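PDB 4N01: periplasmic binding protein from Veillonella parvula, which probably binds a solute, such as an iron-siderophore or cobalamin-like ligand, in the periplasm and delivers it to an ABC importer. Local coordinates for residues P63-M77 and F120-S134. Sequence-based numbering, arbitrary orientation.
Sequences PTHAVSMSQATTEMM and FMSVKPDFATGWPDS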
ATOM      1  N   PRO A  63      10.090 -20.806  -3.385  1.00 19.83           N
ATOM      2  CA  PRO A  63       8.781 -21.461  -3.246  1.00 21.62           C
ATOM      3  C   PRO A  63       8.168 -21.685  -4.624  1.00 22.80           C
ATOM      4  O   PRO A  63       8.409 -20.883  -5.527  1.00 19.02           O
ATOM      5  CB  PRO A  63       7.956 -20.422  -2.481  1.00 23.20           C
ATOM      6  CG  PRO A  63       8.982 -19.664  -1.669  1.00 21.37           C
ATOM      7  CD  PRO A  63      10.189 -19.576  -2.578  1.00 17.86           C
ATOM      8  N   THR A  64       7.402 -22.760  -4.800  1.00 20.18           N
ATOM      9  CA  THR A  64       6.863 -23.079  -6.114  1.00 19.18           C
ATOM     10  C   THR A  64       5.344 -23.020  -6.130  1.00 21.63           C
ATOM     11  O   THR A  64       4.729 -23.063  -7.198  1.00 22.84           O
ATOM     12  CB  THR A  64       7.290 -24.474  -6.557  1.00 22.13           C
ATOM     13  OG1 THR A  64       6.697 -25.445  -5.686  1.00 25.53           O
ATOM     14  CG2 THR A  64       8.798 -24.596  -6.510  1.00 24.95           C
ATOM     15  N   HIS A  65       4.748 -22.958  -4.941  1.00 19.56           N
ATOM     16  CA  HIS A  65       3.296 -22.873  -4.794  1.00 21.75           C
ATOM     17  C   HIS A  65       2.903 -21.743  -3.840  1.00 23.68           C
ATOM     18  O   HIS A  65       2.283 -21.980  -2.795  1.00 20.18           O
ATOM     19  CB  HIS A  65       2.732 -24.197  -4.288  1.00 28.16           C
ATOM     20  CG  HIS A  65       2.740 -25.286  -5.312  1.00 32.07           C
ATOM     21  ND1 HIS A  65       3.910 -25.817  -5.833  1.00 33.48           N
ATOM     22  CD2 HIS A  65       1.733 -25.938  -5.933  1.00 37.90           C
ATOM     23  CE1 HIS A  65       3.615 -26.746  -6.715  1.00 37.47           C
ATOM     24  NE2 HIS A  65       2.295 -26.844  -6.801  1.00 38.10           N
ATOM     25  N   ALA A  66       3.254 -20.514  -4.205  1.00 19.44           N
ATOM     26  CA  ALA A  66       3.049 -19.369  -3.325  1.00 18.48           C
ATOM     27  C   ALA A  66       1.625 -18.834  -3.442  1.00 18.69           C
ATOM     28  O   ALA A  66       1.056 -18.810  -4.539  1.00 20.48           O
ATOM     29  CB  ALA A  66       4.037 -18.278  -3.662  1.00 17.78           C
ATOM     30  N   VAL A  67       1.050 -18.429  -2.312  1.00 18.82           N
ATOM     31  CA  VAL A  67      -0.285 -17.851  -2.295  1.00 19.08           C
ATOM     32  C   VAL A  67      -0.213 -16.438  -1.748  1.00 21.35           C
ATOM     33  O   VAL A  67       0.355 -16.202  -0.676  1.00 19.26           O
ATOM     34  CB  VAL A  67      -1.271 -18.670  -1.432  1.00 20.00           C
ATOM     35  CG1 VAL A  67      -2.582 -17.902  -1.241  1.00 20.47           C
ATOM     36  CG2 VAL A  67      -1.538 -20.050  -2.076  1.00 20.72           C
ATOM     37  N   SER A  68      -0.783 -15.494  -2.486  1.00 18.31           N
ATOM     38  CA  SER A  68      -0.855 -14.129  -2.000  1.00 20.84           C
ATOM     39  C   SER A  68      -2.276 -13.831  -1.522  1.00 19.08           C
ATOM     40  O   SER A  68      -3.235 -13.975  -2.279  1.00 18.82           O
ATOM     41  CB  SER A  68      -0.451 -13.142  -3.091  1.00 17.96           C
ATOM     42  OG  SER A  68      -0.690 -11.817  -2.646  1.00 19.59           O
HETATM   43  N   MSE A  69      -2.402 -13.423  -0.262  1.00 18.59           N
HETATM   44  CA  MSE A  69      -3.709 -13.184   0.349  1.00 20.20           C
HETATM   45  C   MSE A  69      -4.185 -11.737   0.205  1.00 21.95           C
HETATM   46  O   MSE A  69      -5.280 -11.402   0.655  1.00 23.01           O
HETATM   47  CB  MSE A  69      -3.660 -13.538   1.844  1.00 21.45           C
HETATM   48  CG  MSE A  69      -3.296 -14.979   2.144  1.00 21.23           C
HETATM   49 SE   MSE A  69      -4.737 -16.249   1.794  0.57 25.58          SE
HETATM   50  CE  MSE A  69      -5.721 -16.047   3.482  1.00 28.89           C
ATOM     51  N   SER A  70      -3.369 -10.875  -0.400  1.00 19.95           N
ATOM     52  CA  SER A  70      -3.724  -9.456  -0.516  1.00 17.88           C
ATOM     53  C   SER A  70      -3.310  -8.910  -1.871  1.00 20.79           C
ATOM     54  O   SER A  70      -2.356  -9.406  -2.480  1.00 17.03           O
ATOM     55  CB  SER A  70      -3.029  -8.638   0.576  1.00 17.70           C
ATOM     56  OG  SER A  70      -3.294  -9.185   1.864  1.00 21.31           O
ATOM     57  N   GLN A  71      -4.001  -7.879  -2.348  1.00 20.93           N
ATOM     58  CA  GLN A  71      -3.657  -7.349  -3.661  1.00 16.97           C
ATOM     59  C   GLN A  71      -2.258  -6.738  -3.704  1.00 16.38           C
ATOM     60  O   GLN A  71      -1.552  -6.864  -4.717  1.00 16.18           O
ATOM     61  CB  GLN A  71      -4.684  -6.324  -4.143  1.00 17.18           C
ATOM     62  CG  GLN A  71      -4.346  -5.782  -5.525  1.00 22.03           C
ATOM     63  CD  GLN A  71      -5.478  -4.993  -6.143  1.00 22.94           C
ATOM     64  OE1 GLN A  71      -6.618  -5.031  -5.657  1.00 19.44           O
ATOM     65  NE2 GLN A  71      -5.173  -4.263  -7.216  1.00 17.29           N
ATOM     66  N   ALA A  72      -1.866  -6.076  -2.616  1.00 17.38           N
ATOM     67  CA  ALA A  72      -0.571  -5.409  -2.559  1.00 20.28           C
ATOM     68  C   ALA A  72       0.583  -6.402  -2.713  1.00 19.38           C
ATOM     69  O   ALA A  72       1.499  -6.171  -3.505  1.00 17.53           O
ATOM     70  CB  ALA A  72      -0.426  -4.599  -1.278  1.00 22.47           C
ATOM     71  N   THR A  73       0.536  -7.513  -1.983  1.00 16.01           N
ATOM     72  CA  THR A  73       1.577  -8.523  -2.137  1.00 20.61           C
ATOM     73  C   THR A  73       1.458  -9.256  -3.474  1.00 16.96           C
ATOM     74  O   THR A  73       2.459  -9.711  -4.025  1.00 15.81           O
ATOM     75  CB  THR A  73       1.592  -9.528  -0.967  1.00 25.92           C
ATOM     76  OG1 THR A  73       0.277 -10.055  -0.783  1.00 17.64           O
ATOM     77  CG2 THR A  73       2.063  -8.848   0.333  1.00 23.91           C
ATOM     78  N   THR A  74       0.243  -9.375  -4.009  1.00 16.16           N
ATOM     79  CA  THR A  74       0.075  -9.931  -5.359  1.00 18.94           C
ATOM     80  C   THR A  74       0.822  -9.088  -6.389  1.00 16.05           C
ATOM     81  O   THR A  74       1.534  -9.624  -7.246  1.00 16.11           O
ATOM     82  CB  THR A  74      -1.407 -10.032  -5.759  1.00 18.84           C
ATOM     83  OG1 THR A  74      -2.031 -11.075  -5.004  1.00 18.82           O
ATOM     84  CG2 THR A  74      -1.557 -10.340  -7.258  1.00 17.14           C
ATOM     85  N   GLU A  75       0.676  -7.768  -6.294  1.00 15.87           N
ATOM     86  CA  GLU A  75       1.367  -6.881  -7.224  1.00 17.20           C
ATOM     87  C   GLU A  75       2.880  -6.926  -7.040  1.00 15.54           C
ATOM     88  O   GLU A  75       3.617  -6.942  -8.026  1.00 15.63           O
ATOM     89  CB  GLU A  75       0.781  -5.450  -7.180  1.00 15.70           C
ATOM     90  CG  GLU A  75      -0.688  -5.463  -7.637  1.00 17.07           C
ATOM     91  CD  GLU A  75      -1.352  -4.093  -7.747  1.00 23.11           C
ATOM     92  OE1 GLU A  75      -0.794  -3.081  -7.251  1.00 22.30           O
ATOM     93  OE2 GLU A  75      -2.460  -4.029  -8.345  1.00 18.25           O
HETATM   94  N   MSE A  76       3.334  -6.996  -5.789  1.00 16.33           N
HETATM   95  CA  MSE A  76       4.763  -7.106  -5.509  1.00 15.38           C
HETATM   96  C   MSE A  76       5.333  -8.341  -6.173  1.00 18.87           C
HETATM   97  O   MSE A  76       6.376  -8.283  -6.820  1.00 17.12           O
HETATM   98  CB  MSE A  76       5.021  -7.147  -4.001  1.00 15.44           C
HETATM   99  CG  MSE A  76       4.729  -5.811  -3.343  1.00 19.30           C
HETATM  100 SE   MSE A  76       4.832  -5.942  -1.408  0.65 23.81          SE
HETATM  101  CE  MSE A  76       6.721  -6.329  -1.248  1.00 19.62           C
HETATM  102  N   MSE A  77       4.632  -9.459  -6.034  1.00 17.98           N
HETATM  103  CA  MSE A  77       5.114 -10.705  -6.617  1.00 17.58           C
HETATM  104  C   MSE A  77       5.091 -10.673  -8.144  1.00 18.93           C
HETATM  105  O   MSE A  77       6.031 -11.135  -8.793  1.00 17.17           O
HETATM  106  CB  MSE A  77       4.326 -11.899  -6.073  1.00 16.63           C
HETATM  107  CG  MSE A  77       4.607 -12.169  -4.596  1.00 18.38           C
HETATM  108 SE   MSE A  77       3.929 -13.913  -4.073  0.67 28.14          SE
HETATM  109  CE  MSE A  77       5.088 -15.032  -5.166  1.00 22.33           C
ATOM    110  N   PHE A 120      -7.703 -22.893   0.440  1.00 29.12           N
ATOM    111  CA  PHE A 120      -6.296 -22.538   0.547  1.00 27.34           C
ATOM    112  C   PHE A 120      -5.434 -23.795   0.417  1.00 26.67           C
ATOM    113  O   PHE A 120      -4.537 -23.852  -0.422  1.00 24.09           O
ATOM    114  CB  PHE A 120      -6.047 -21.823   1.876  1.00 29.16           C
ATOM    115  CG  PHE A 120      -4.605 -21.480   2.136  1.00 31.75           C
ATOM    116  CD1 PHE A 120      -4.024 -20.364   1.556  1.00 28.09           C
ATOM    117  CD2 PHE A 120      -3.838 -22.262   2.992  1.00 27.74           C
ATOM    118  CE1 PHE A 120      -2.699 -20.044   1.805  1.00 32.12           C
ATOM    119  CE2 PHE A 120      -2.511 -21.940   3.252  1.00 25.63           C
ATOM    120  CZ  PHE A 120      -1.943 -20.837   2.655  1.00 28.81           C
HETATM  121  N   MSE A 121      -5.730 -24.813   1.220  1.00 31.69           N
HETATM  122  CA  MSE A 121      -4.929 -26.041   1.216  1.00 38.61           C
HETATM  123  C   MSE A 121      -5.041 -26.819  -0.093  1.00 37.97           C
HETATM  124  O   MSE A 121      -4.161 -27.617  -0.419  1.00 34.19           O
HETATM  125  CB  MSE A 121      -5.306 -26.959   2.390  1.00 36.72           C
HETATM  126  CG  MSE A 121      -4.823 -26.483   3.755  1.00 34.20           C
HETATM  127 SE   MSE A 121      -2.935 -25.981   3.803  0.60 38.99          SE
HETATM  128  CE  MSE A 121      -2.151 -27.680   3.226  1.00 41.77           C
ATOM    129  N   SER A 122      -6.112 -26.579  -0.844  1.00 33.57           N
ATOM    130  CA  SER A 122      -6.372 -27.344  -2.066  1.00 34.61           C
ATOM    131  C   SER A 122      -5.325 -27.114  -3.154  1.00 35.80           C
ATOM    132  O   SER A 122      -5.187 -27.939  -4.054  1.00 35.19           O
ATOM    133  CB  SER A 122      -7.773 -27.054  -2.622  1.00 34.48           C
ATOM    134  OG  SER A 122      -7.804 -25.818  -3.323  1.00 34.58           O
ATOM    135  N   VAL A 123      -4.589 -26.005  -3.081  1.00 25.61           N
ATOM    136  CA  VAL A 123      -3.567 -25.726  -4.091  1.00 25.16           C
ATOM    137  C   VAL A 123      -2.166 -26.098  -3.617  1.00 23.87           C
ATOM    138  O   VAL A 123      -1.173 -25.725  -4.250  1.00 28.60           O
ATOM    139  CB  VAL A 123      -3.579 -24.258  -4.569  1.00 26.43           C
ATOM    140  CG1 VAL A 123      -4.884 -23.946  -5.289  1.00 28.86           C
ATOM    141  CG2 VAL A 123      -3.358 -23.304  -3.401  1.00 25.33           C
ATOM    142  N   LYS A 124      -2.112 -26.843  -2.517  1.00 27.41           N
ATOM    143  CA  LYS A 124      -0.856 -27.307  -1.923  1.00 33.96           C
ATOM    144  C   LYS A 124       0.158 -26.183  -1.726  1.00 27.10           C
ATOM    145  O   LYS A 124       1.280 -26.279  -2.233  1.00 25.39           O
ATOM    146  CB  LYS A 124      -0.224 -28.405  -2.787  1.00 26.92           C
ATOM    147  CG  LYS A 124      -1.208 -29.429  -3.317  1.00 36.10           C
ATOM    148  CD  LYS A 124      -0.505 -30.425  -4.231  1.00 47.38           C
ATOM    149  CE  LYS A 124      -1.482 -31.417  -4.848  1.00 53.64           C
ATOM    150  NZ  LYS A 124      -0.819 -32.270  -5.880  1.00 58.23           N
ATOM    151  N   PRO A 125      -0.220 -25.126  -0.982  1.00 25.36           N
ATOM    152  CA  PRO A 125       0.670 -23.967  -0.838  1.00 25.21           C
ATOM    153  C   PRO A 125       1.910 -24.308  -0.023  1.00 27.14           C
ATOM    154  O   PRO A 125       1.851 -25.181   0.848  1.00 21.93           O
ATOM    155  CB  PRO A 125      -0.187 -22.971  -0.055  1.00 22.23           C
ATOM    156  CG  PRO A 125      -1.107 -23.838   0.752  1.00 27.71           C
ATOM    157  CD  PRO A 125      -1.422 -25.006  -0.134  1.00 24.95           C
ATOM    158  N   ASP A 126       3.017 -23.622  -0.298  1.00 22.82           N
ATOM    159  CA  ASP A 126       4.230 -23.808   0.491  1.00 20.55           C
ATOM    160  C   ASP A 126       4.725 -22.472   1.035  1.00 22.62           C
ATOM    161  O   ASP A 126       5.643 -22.423   1.857  1.00 21.76           O
ATOM    162  CB  ASP A 126       5.322 -24.536  -0.313  1.00 23.02           C
ATOM    163  CG  ASP A 126       5.703 -23.819  -1.612  1.00 30.15           C
ATOM    164  OD1 ASP A 126       5.105 -22.772  -1.949  1.00 26.12           O
ATOM    165  OD2 ASP A 126       6.603 -24.333  -2.320  1.00 28.82           O
ATOM    166  N   PHE A 127       4.076 -21.396   0.598  1.00 17.84           N
ATOM    167  CA  PHE A 127       4.457 -20.041   0.987  1.00 16.93           C
ATOM    168  C   PHE A 127       3.216 -19.166   0.907  1.00 21.33           C
ATOM    169  O   PHE A 127       2.430 -19.295  -0.034  1.00 17.62           O
ATOM    170  CB  PHE A 127       5.526 -19.520   0.023  1.00 16.12           C
ATOM    171  CG  PHE A 127       5.949 -18.090   0.263  1.00 16.08           C
ATOM    172  CD1 PHE A 127       7.052 -17.805   1.050  1.00 16.06           C
ATOM    173  CD2 PHE A 127       5.266 -17.036  -0.335  1.00 19.92           C
ATOM    174  CE1 PHE A 127       7.461 -16.486   1.257  1.00 15.44           C
ATOM    175  CE2 PHE A 127       5.671 -15.709  -0.137  1.00 17.41           C
ATOM    176  CZ  PHE A 127       6.772 -15.441   0.660  1.00 16.42           C
ATOM    177  N   ALA A 128       3.029 -18.284   1.887  1.00 16.72           N
ATOM    178  CA  ALA A 128       1.881 -17.378   1.860  1.00 16.37           C
ATOM    179  C   ALA A 128       2.337 -16.004   2.284  1.00 17.54           C
ATOM    180  O   ALA A 128       3.202 -15.888   3.149  1.00 18.14           O
ATOM    181  CB  ALA A 128       0.781 -17.874   2.781  1.00 17.54           C
ATOM    182  N   THR A 129       1.764 -14.967   1.673  1.00 17.14           N
ATOM    183  CA  THR A 129       2.100 -13.593   2.039  1.00 14.77           C
ATOM    184  C   THR A 129       0.854 -12.723   1.925  1.00 18.11           C
ATOM    185  O   THR A 129      -0.104 -13.103   1.252  1.00 20.74           O
ATOM    186  CB  THR A 129       3.214 -13.023   1.134  1.00 16.97           C
ATOM    187  OG1 THR A 129       3.566 -11.698   1.574  1.00 18.95           O
ATOM    188  CG2 THR A 129       2.743 -12.965  -0.317  1.00 16.33           C
ATOM    189  N   GLY A 130       0.862 -11.567   2.586  1.00 18.94           N
ATOM    190  CA  GLY A 130      -0.299 -10.690   2.604  1.00 15.34           C
ATOM    191  C   GLY A 130      -0.231  -9.707   3.757  1.00 23.39           C
ATOM    192  O   GLY A 130       0.738  -9.713   4.517  1.00 19.45           O
ATOM    193  N   TRP A 131      -1.243  -8.850   3.884  1.00 21.67           N
ATOM    194  CA  TRP A 131      -1.379  -8.019   5.072  1.00 21.61           C
ATOM    195  C   TRP A 131      -1.560  -8.937   6.282  1.00 19.28           C
ATOM    196  O   TRP A 131      -2.066 -10.052   6.139  1.00 25.84           O
ATOM    197  CB  TRP A 131      -2.578  -7.090   4.920  1.00 21.06           C
ATOM    198  CG  TRP A 131      -2.339  -5.912   4.020  1.00 22.18           C
ATOM    199  CD1 TRP A 131      -2.596  -5.835   2.677  1.00 26.09           C
ATOM    200  CD2 TRP A 131      -1.800  -4.635   4.398  1.00 18.10           C
ATOM    201  NE1 TRP A 131      -2.252  -4.589   2.200  1.00 27.48           N
ATOM    202  CE2 TRP A 131      -1.764  -3.833   3.235  1.00 24.85           C
ATOM    203  CE3 TRP A 131      -1.348  -4.092   5.604  1.00 21.39           C
ATOM    204  CZ2 TRP A 131      -1.295  -2.513   3.248  1.00 21.93           C
ATOM    205  CZ3 TRP A 131      -0.887  -2.779   5.617  1.00 26.08           C
ATOM    206  CH2 TRP A 131      -0.860  -2.010   4.444  1.00 19.34           C
ATOM    207  N   PRO A 132      -1.110  -8.495   7.462  1.00 22.69           N
ATOM    208  CA  PRO A 132      -1.199  -9.264   8.708  1.00 26.48           C
ATOM    209  C   PRO A 132      -2.585  -9.830   9.005  1.00 24.16           C
ATOM    210  O   PRO A 132      -2.668 -10.960   9.485  1.00 30.90           O
ATOM    211  CB  PRO A 132      -0.814  -8.233   9.774  1.00 28.51           C
ATOM    212  CG  PRO A 132       0.161  -7.361   9.079  1.00 30.30           C
ATOM    213  CD  PRO A 132      -0.360  -7.242   7.657  1.00 22.30           C
ATOM    214  N   ASP A 133      -3.648  -9.082   8.725  1.00 24.39           N
ATOM    215  CA  ASP A 133      -5.008  -9.574   8.987  1.00 27.05           C
ATOM    216  C   ASP A 133      -5.371 -10.849   8.216  1.00 28.18           C
ATOM    217  O   ASP A 133      -6.251 -11.601   8.642  1.00 30.18           O
ATOM    218  CB  ASP A 133      -6.046  -8.485   8.719  1.00 34.83           C
ATOM    219  CG  ASP A 133      -6.296  -7.618   9.931  1.00 56.44           C
ATOM    220  OD1 ASP A 133      -5.390  -7.533  10.789  1.00 61.96           O
ATOM    221  OD2 ASP A 133      -7.394  -7.026  10.023  1.00 62.90           O
ATOM    222  N   SER A 134      -4.680 -11.091   7.099  1.00 23.38           N
ATOM    223  CA  SER A 134      -4.862 -12.303   6.297  1.00 24.15           C
ATOM    224  C   SER A 134      -4.572 -13.561   7.094  1.00 30.59           C
ATOM    225  O   SER A 134      -5.000 -14.654   6.724  1.00 31.43           O
ATOM    226  CB  SER A 134      -3.907 -12.302   5.088  1.00 22.95           C
ATOM    227  OG  SER A 134      -4.025 -11.109   4.330  1.00 32.03           O
TER
HETATM  228  O   HOH W   1       5.974 -26.996  -2.879  1.00 32.33           O
HETATM  229  O   HOH W   2      -3.706  -4.883  -0.678  1.00 20.25           O
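With CG set between its backbone N and carbonyl carbon (chi1 58°), D126 turns its carboxylate back onto the loop at T64 and H65, while V67 carries CG1 anti to the backbone N (chi1 170°), which places this methyl at the edge of the F120 ring, CG1 to CE1 3.7 Å. OD2 of D126 takes the T64 amide through its syn lone pair in a nearly straight bond of 3.0 Å from T64 N. OD1 receives the H65 amide from above the carboxylate plane, and the backbone N of D126 returns a bond to H65 O. Replacing D126 by an alanine removes both carboxylate oxygens and is likely to leave the T64 and H65 amides without these acceptors and the lead into strand 66-68 less firmly fixed. Strand 66-68, the middle strand of a five-stranded parallel sheet in one lobe of this two-lobed, binding-protein-like fold, pairs with its neighbour 127-129. V67 sits astride the neighbouring strand: its N donates to F127 O (2.8 Å), and its O accepts from T129 N. The ladder ends at M69 N, 2.8 Å from T129 O and almost straight at 177°. On the V67 face, CG2 packs on P125 CB and V123. Just after the strand, the bent selenomethionine chain of M69 brings SE 4.2 Å from F120 CD1, an oblique Met-aromatic contact. On the other face, T73 and T129 meet tip to tip, with T73 CG2 3.5 Å from T129 OG1, whose hydroxyl is bonded to W153 O. Beyond the strands the two segments stay joined: S70 OG accepts the W131 amide at 2.9 Å and lies in the plane of the indole at its edge, while a water joins W131 NE1 to the A72 amide in the first turn of helix 71-79.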